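Suppressor of RNA silencing p3 (PDB 3AJF) suppresses RNA-mediated gene silencing, presumably by binding double-stranded RNA, as a homodimer of which this chain is the helical domain. Local coordinates at residues Arg67-Gly71 and His72-Pro76. Residues are numbered along the deposited sequence; the frame is centred on the assembly and turned at random.
Sequences RDLPG and HYRLP
Tyr73 N donates to Pro70 O over 3.0 Å, and one residue on Arg74 N donates to Gly71 O over 3.2 Å. Both are i to i+3 backbone bonds, the second the straighter at the hydrogen (168°). A water extends the series: it gives a hydrogen to Gly71 O and accepts one from Leu75 N, so that this carbonyl is gripped twice. A second water bridges Leu69 O to Arg74 NH1, lying at the edge of the guanidinium and in its plane, 2.9 Å from NH1.

Arg74 is buried, and its chain, bent at chi3 (73°), runs its aliphatic CG past Gly71 O before the guanidinium reaches Leu69, whose CD2 lies 3.9 Å from Arg74 NH1. The other nitrogens bind outside the turn: NH2 binds Leu63 O, in the last turn of helix 49-64, and also Phe88 O of the second subunit, while NE makes a weak bond to Val89 O of that subunit. The consecutive i to i+3 bonds form a turn that winds the loop after helix 49-64 into the first turn of helix 74-85, and its arginine ties both helices to the dimer interface.

Pro70 packs against two rings that also touch each other. Its CG sits over one face of Tyr73, offset toward the rim, in a CH-pi contact 4.0 Å from the ring centroid, and its CB lies 3.8 Å from His72 CE1. With chi1 at 68°, CG of His72 lies between its backbone N and carbonyl carbon, which brings the imidazole beside Pro70, where Tyr73 CD1 lies over one imidazole face. Leu69 crosses Tyr73 obliquely, with CG 4.1 Å from Tyr73 CB and CD1 at the edge of the phenol ring, near its plane. Leu69 also packs on Met62 and Leu63 of helix 49-64 and on Leu22 of helix 17-30; Tyr73 meets Asp18 and Leu19 of that helix and Pro16 in the loop before it.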
# COMPACT_ATOMS: atom_id res chain seq x y z
N ARG A 67 6.95 -15.23 5.95
CA ARG A 67 6.44 -16.56 5.67
C ARG A 67 5.44 -17.11 6.67
O ARG A 67 4.68 -18.02 6.32
CB ARG A 67 7.60 -17.55 5.58
CG ARG A 67 8.39 -17.45 4.31
CD ARG A 67 9.20 -18.71 4.17
NE ARG A 67 10.38 -18.52 3.35
CZ ARG A 67 11.39 -19.39 3.29
NH1 ARG A 67 11.35 -20.51 4.02
NH2 ARG A 67 12.44 -19.14 2.52
N ASP A 68 5.44 -16.62 7.91
CA ASP A 68 4.56 -17.20 8.93
C ASP A 68 3.40 -16.28 9.29
O ASP A 68 2.85 -16.37 10.39
CB ASP A 68 5.35 -17.62 10.19
CG ASP A 68 6.04 -16.45 10.87
OD1 ASP A 68 6.17 -15.38 10.23
OD2 ASP A 68 6.47 -16.58 12.04
N LEU A 69 3.01 -15.40 8.37
CA LEU A 69 1.82 -14.57 8.60
C LEU A 69 0.62 -15.52 8.58
O LEU A 69 0.48 -16.29 7.63
CB LEU A 69 1.67 -13.51 7.49
CG LEU A 69 0.54 -12.49 7.63
CD1 LEU A 69 0.87 -11.51 8.77
CD2 LEU A 69 0.27 -11.76 6.30
N PRO A 70 -0.20 -15.54 9.65
CA PRO A 70 -1.37 -16.43 9.56
C PRO A 70 -2.22 -16.23 8.28
O PRO A 70 -2.41 -15.11 7.80
CB PRO A 70 -2.17 -16.07 10.81
CG PRO A 70 -1.15 -15.60 11.79
CD PRO A 70 -0.15 -14.83 10.94
N GLY A 71 -2.69 -17.33 7.69
CA GLY A 71 -3.46 -17.29 6.45
C GLY A 71 -4.68 -16.36 6.52
O GLY A 71 -4.97 -15.63 5.58
N HIS A 72 -5.38 -16.38 7.64
CA HIS A 72 -6.58 -15.55 7.78
C HIS A 72 -6.28 -14.06 7.99
O HIS A 72 -7.18 -13.26 8.04
CB HIS A 72 -7.53 -16.11 8.84
CG HIS A 72 -7.02 -16.02 10.24
ND1 HIS A 72 -5.95 -16.76 10.69
CD2 HIS A 72 -7.46 -15.30 11.31
CE1 HIS A 72 -5.72 -16.47 11.96
NE2 HIS A 72 -6.63 -15.60 12.36
N TYR A 73 -5.00 -13.71 8.11
CA TYR A 73 -4.61 -12.32 8.22
C TYR A 73 -4.43 -11.68 6.86
O TYR A 73 -4.41 -10.46 6.76
CB TYR A 73 -3.32 -12.18 9.05
CG TYR A 73 -3.49 -12.30 10.57
CD1 TYR A 73 -4.68 -12.77 11.15
CD2 TYR A 73 -2.44 -11.96 11.42
CE1 TYR A 73 -4.83 -12.85 12.53
CE2 TYR A 73 -2.58 -12.06 12.80
CZ TYR A 73 -3.77 -12.50 13.34
OH TYR A 73 -3.87 -12.60 14.69
N ARG A 74 -4.35 -12.49 5.79
CA ARG A 74 -3.97 -11.91 4.49
C ARG A 74 -4.99 -10.91 3.94
O ARG A 74 -4.60 -9.85 3.42
CB ARG A 74 -3.61 -12.97 3.43
CG ARG A 74 -2.44 -13.90 3.81
CD ARG A 74 -1.91 -14.63 2.57
NE ARG A 74 -1.17 -13.70 1.72
CZ ARG A 74 0.06 -13.26 1.96
NH1 ARG A 74 0.76 -13.73 2.98
NH2 ARG A 74 0.62 -12.39 1.13
N LEU A 75 -6.26 -11.26 4.03
CA LEU A 75 -7.32 -10.43 3.45
C LEU A 75 -7.50 -9.11 4.23
O LEU A 75 -7.53 -8.03 3.62
CB LEU A 75 -8.64 -11.21 3.33
CG LEU A 75 -9.86 -10.48 2.76
CD1 LEU A 75 -9.53 -9.81 1.42
CD2 LEU A 75 -11.05 -11.43 2.59
N PRO A 76 -7.63 -9.19 5.57
CA PRO A 76 -7.71 -7.93 6.32
C PRO A 76 -6.47 -7.03 6.20
O PRO A 76 -6.62 -5.81 6.14
CB PRO A 76 -7.93 -8.36 7.76
CG PRO A 76 -7.78 -9.88 7.80
CD PRO A 76 -7.81 -10.39 6.41
O HOH W 1 0.41 -16.02 4.68
O HOH W 2 -7.08 -13.98 4.27